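Local coordinates for cytochrome C-type biogenesis protein ccmF (Thermus thermophilus, PDB 6ZMQ), which probably acts as a membrane-bound heme lyase of cytochrome c maturation, binding heme b within its bundle of transmembrane helices, at residues 115-120 and 304-309; 44-49 and 138-143. All coordinates share one frame; numbering follows the deposited sequence.

Contact 1. Residues 115-120 and 304-309; sequences LLWGLL and LGTFLT
W117 reaches from helix 110-129 to helix 288-307 with the far rim of its indole, and T306 and F307 receive it. CZ2 of W117 comes to 3.6 Å from CB of T306. One atom further round, CH2 of W117 lies 3.6 Å from N of F307 and 4.1 Å from CB of F307. T306 and the backbone of F307 meet the six-membered ring obliquely. The CA atoms of W117 and T306, the nearest pair, stay 9.2 Å apart, so between these two segments the indole makes the whole contact from its side. With CG anti to the backbone N (chi1 -161°), it is carried across to the facing helix. T306 turns its hydroxyl back along its own helix: with OG1 between the backbone N and the carbonyl carbon (chi1 40°), it hydrogen-bonds to the carbonyls of T302 and L303. Beyond CB, F307 leads away from the tryptophan and stacks its ring on F329. Outside the two segments the indole stacks on Y194 and also meets F152, F197 and F329, forming an aromatic cluster that draws in helices 135-157, 185-213 and 325-345. Both segments belong to the cytochrome c assembly family region, in predicted transmembrane helices. Cohesion here probably rests mainly on dispersion, with the threonine hydroxyl bonded within its own helix and the indole held among aromatic rings.

Contact 2. Residues 44-49 and 138-143; sequences LAYLQG and ASLVLA
L140 lays its CD1 methyl over one face of the Y46 ring in a CH-pi contact, 4.2 Å from the ring centroid and 11° off the ring normal. Its CG lies over the same face, 3.9 Å from CD1 of Y46. CG of Y46 is anti to its backbone N (chi1 177°), which places the ring alongside the leucine, and chi2 (74°) turns its face to L140. Apolar contact continues between small residues, where CB of A45 and CB of S139 are 3.8 Å apart. The small A45 and S139 probably help helices 20-47 and 135-157 come this close, the CA atoms of Y46 and S139 being 5.7 Å apart. Both are predicted membrane-spanning helices, and they pack at the end of helix 20-47 against the start of helix 135-157. The polar element is S139 OG, which sits near the plane of the Y46 ring at its edge and 3.3 Å from CB of Y46. It is also close to the backbone N of Y46, but the angle is too poor for a hydrogen bond; its partner is the carbonyl of W136, three residues earlier in its own helix. F53 of the short helix 51-57 touches A45, while a bound phosphatidylethanolamine touches L140 and A143.

Contact 1 is buried, its centre about 12 Å from the centre of the chain, whereas contact 2 is partly buried, its centre about 32 Å out. They share no helix, but helices 110-129 and 135-157 follow each other in the chain, and the latter, which carries a segment of contact 2, also adds a ring to the cluster of contact 1. One long aromatic side chain spans 115-120 and 304-309; 44-49 and 138-143 bring their backbones much nearer, with small side chains between them and one aliphatic-aromatic contact. A bound phosphatidylethanolamine lies about 4 Å from the side chain of L140 in contact 2, and one lies about 11 Å from that of F307 in contact 1.

Contact 1. Residues 115-120 and 304-309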
# COMPACT_ATOMS: atom_id res chain seq x y z
N LEU A 115 -16.44 0.24 -8.76
CA LEU A 115 -16.72 1.41 -9.60
C LEU A 115 -15.62 2.48 -9.47
O LEU A 115 -15.16 3.02 -10.48
CB LEU A 115 -18.10 2.00 -9.26
CG LEU A 115 -18.59 3.27 -9.99
CD1 LEU A 115 -18.31 3.27 -11.50
CD2 LEU A 115 -20.08 3.51 -9.75
N LEU A 116 -15.18 2.77 -8.24
CA LEU A 116 -14.08 3.73 -8.06
C LEU A 116 -12.77 3.18 -8.62
O LEU A 116 -11.94 3.94 -9.15
CB LEU A 116 -13.96 4.09 -6.57
CG LEU A 116 -13.03 5.16 -5.97
CD1 LEU A 116 -11.60 4.68 -5.67
CD2 LEU A 116 -12.97 6.38 -6.90
N TRP A 117 -12.59 1.86 -8.54
CA TRP A 117 -11.44 1.16 -9.08
C TRP A 117 -11.38 1.27 -10.60
O TRP A 117 -10.33 1.60 -11.17
CB TRP A 117 -11.55 -0.30 -8.64
CG TRP A 117 -10.32 -1.08 -8.68
CD1 TRP A 117 -9.13 -0.70 -9.21
CD2 TRP A 117 -10.14 -2.41 -8.18
NE1 TRP A 117 -8.22 -1.70 -9.06
CE2 TRP A 117 -8.81 -2.76 -8.43
CE3 TRP A 117 -10.98 -3.32 -7.53
CZ2 TRP A 117 -8.29 -4.00 -8.08
CZ3 TRP A 117 -10.45 -4.55 -7.16
CH2 TRP A 117 -9.12 -4.87 -7.43
N GLY A 118 -12.49 0.97 -11.27
CA GLY A 118 -12.57 1.12 -12.71
C GLY A 118 -12.49 2.57 -13.15
O GLY A 118 -11.98 2.85 -14.24
N LEU A 119 -12.93 3.50 -12.30
CA LEU A 119 -12.79 4.92 -12.61
C LEU A 119 -11.33 5.37 -12.59
O LEU A 119 -10.89 6.11 -13.47
CB LEU A 119 -13.61 5.77 -11.64
CG LEU A 119 -13.60 7.25 -12.01
CD1 LEU A 119 -14.96 7.70 -11.95
CD2 LEU A 119 -12.77 8.15 -11.07
N LEU A 120 -10.58 4.96 -11.56
CA LEU A 120 -9.17 5.34 -11.51
C LEU A 120 -8.36 4.62 -12.57
O LEU A 120 -7.37 5.18 -13.07
CB LEU A 120 -8.63 5.08 -10.10
CG LEU A 120 -9.26 5.94 -8.99
CD1 LEU A 120 -8.51 5.81 -7.67
CD2 LEU A 120 -9.38 7.41 -9.40
N LEU A 304 -4.43 -8.73 -6.74
CA LEU A 304 -4.98 -9.60 -5.71
C LEU A 304 -4.86 -8.99 -4.31
O LEU A 304 -5.56 -9.42 -3.39
CB LEU A 304 -4.31 -10.98 -5.78
CG LEU A 304 -5.20 -12.21 -5.52
CD1 LEU A 304 -6.64 -12.01 -6.01
CD2 LEU A 304 -4.61 -13.49 -6.16
N GLY A 305 -3.97 -8.01 -4.13
CA GLY A 305 -3.93 -7.27 -2.89
C GLY A 305 -5.00 -6.20 -2.79
O GLY A 305 -5.48 -5.90 -1.70
N THR A 306 -5.38 -5.60 -3.92
CA THR A 306 -6.41 -4.57 -3.87
C THR A 306 -7.79 -5.19 -3.77
O THR A 306 -8.71 -4.57 -3.22
CB THR A 306 -6.34 -3.66 -5.10
OG1 THR A 306 -6.09 -4.44 -6.27
CG2 THR A 306 -5.21 -2.67 -4.97
N PHE A 307 -7.97 -6.39 -4.32
CA PHE A 307 -9.23 -7.10 -4.17
C PHE A 307 -9.45 -7.59 -2.74
O PHE A 307 -10.60 -7.68 -2.29
CB PHE A 307 -9.27 -8.26 -5.19
CG PHE A 307 -10.19 -9.39 -4.82
CD1 PHE A 307 -11.57 -9.25 -4.92
CD2 PHE A 307 -9.68 -10.62 -4.44
CE1 PHE A 307 -12.42 -10.29 -4.60
CE2 PHE A 307 -10.53 -11.68 -4.12
CZ PHE A 307 -11.90 -11.51 -4.20
N LEU A 308 -8.38 -7.82 -1.98
CA LEU A 308 -8.51 -8.46 -0.68
C LEU A 308 -7.92 -7.60 0.43
O LEU A 308 -7.29 -8.12 1.36
CB LEU A 308 -7.85 -9.84 -0.68
CG LEU A 308 -8.67 -11.05 -1.11
CD1 LEU A 308 -7.74 -12.24 -1.33
CD2 LEU A 308 -9.79 -11.37 -0.14
N THR A 309 -8.11 -6.29 0.37
CA THR A 309 -7.73 -5.46 1.51
C THR A 309 -8.82 -5.47 2.59
O THR A 309 -9.78 -6.23 2.52
CB THR A 309 -7.39 -4.03 1.10
OG1 THR A 309 -8.25 -3.59 0.05
CG2 THR A 309 -5.93 -3.93 0.68

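Contact 2. Residues 44-49 and 138-143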
# COMPACT_ATOMS: atom_id res chain seq x y z
N LEU A 44 -7.36 -4.85 -33.70
CA LEU A 44 -7.26 -4.78 -35.16
C LEU A 44 -6.10 -3.89 -35.61
O LEU A 44 -5.46 -4.16 -36.64
CB LEU A 44 -8.57 -4.27 -35.78
CG LEU A 44 -9.60 -5.26 -36.33
CD1 LEU A 44 -9.94 -6.41 -35.37
CD2 LEU A 44 -10.86 -4.52 -36.77
N ALA A 45 -5.80 -2.85 -34.83
CA ALA A 45 -4.69 -1.95 -35.11
C ALA A 45 -3.34 -2.65 -34.96
O ALA A 45 -2.38 -2.33 -35.68
CB ALA A 45 -4.76 -0.73 -34.19
N TYR A 46 -3.21 -3.56 -34.00
CA TYR A 46 -1.99 -4.36 -33.93
C TYR A 46 -1.95 -5.40 -35.05
O TYR A 46 -0.91 -5.58 -35.70
CB TYR A 46 -1.82 -5.05 -32.57
CG TYR A 46 -0.58 -5.93 -32.54
CD1 TYR A 46 0.69 -5.35 -32.46
CD2 TYR A 46 -0.66 -7.32 -32.59
CE1 TYR A 46 1.83 -6.13 -32.44
CE2 TYR A 46 0.48 -8.12 -32.58
CZ TYR A 46 1.73 -7.51 -32.50
OH TYR A 46 2.89 -8.26 -32.47
N LEU A 47 -3.07 -6.11 -35.27
CA LEU A 47 -3.06 -7.29 -36.14
C LEU A 47 -2.86 -6.93 -37.61
O LEU A 47 -1.96 -7.46 -38.27
CB LEU A 47 -4.35 -8.10 -35.94
CG LEU A 47 -4.51 -8.97 -34.67
CD1 LEU A 47 -5.43 -10.16 -34.91
CD2 LEU A 47 -3.17 -9.46 -34.14
N GLN A 48 -3.69 -6.04 -38.14
CA GLN A 48 -3.57 -5.68 -39.55
C GLN A 48 -2.89 -4.34 -39.81
O GLN A 48 -2.69 -3.98 -40.98
CB GLN A 48 -4.94 -5.73 -40.24
CG GLN A 48 -5.15 -7.06 -40.96
CD GLN A 48 -6.49 -7.69 -40.70
OE1 GLN A 48 -7.38 -7.07 -40.12
NE2 GLN A 48 -6.66 -8.93 -41.17
N GLY A 49 -2.51 -3.61 -38.76
CA GLY A 49 -1.59 -2.49 -38.91
C GLY A 49 -2.16 -1.24 -39.54
O GLY A 49 -1.42 -0.51 -40.22
N ALA A 138 1.70 1.27 -29.13
CA ALA A 138 0.59 2.14 -28.71
C ALA A 138 -0.74 1.41 -28.82
O ALA A 138 -1.56 1.44 -27.88
CB ALA A 138 0.59 3.42 -29.54
N SER A 139 -0.94 0.69 -29.93
CA SER A 139 -2.11 -0.16 -30.10
C SER A 139 -2.14 -1.28 -29.07
O SER A 139 -3.20 -1.62 -28.53
CB SER A 139 -2.13 -0.75 -31.51
OG SER A 139 -1.31 -1.90 -31.58
N LEU A 140 -0.97 -1.83 -28.73
CA LEU A 140 -1.02 -2.92 -27.75
C LEU A 140 -1.17 -2.46 -26.30
O LEU A 140 -1.81 -3.18 -25.52
CB LEU A 140 0.19 -3.84 -27.90
CG LEU A 140 -0.17 -5.16 -28.61
CD1 LEU A 140 0.87 -6.19 -28.37
CD2 LEU A 140 -1.55 -5.73 -28.23
N VAL A 141 -0.64 -1.28 -25.91
CA VAL A 141 -0.91 -0.78 -24.55
C VAL A 141 -2.38 -0.43 -24.41
O VAL A 141 -2.99 -0.71 -23.36
CB VAL A 141 -0.01 0.41 -24.12
CG1 VAL A 141 1.42 0.01 -23.95
CG2 VAL A 141 -0.15 1.68 -24.97
N LEU A 142 -3.01 0.08 -25.49
CA LEU A 142 -4.44 0.33 -25.43
C LEU A 142 -5.24 -0.96 -25.36
O LEU A 142 -6.23 -1.02 -24.63
CB LEU A 142 -4.89 1.21 -26.61
CG LEU A 142 -4.37 2.65 -26.62
CD1 LEU A 142 -5.19 3.52 -27.53
CD2 LEU A 142 -4.39 3.25 -25.21
N ALA A 143 -4.78 -2.02 -26.06
CA ALA A 143 -5.46 -3.31 -26.02
C ALA A 143 -5.51 -3.91 -24.61
O ALA A 143 -6.59 -4.28 -24.12
CB ALA A 143 -4.79 -4.29 -26.98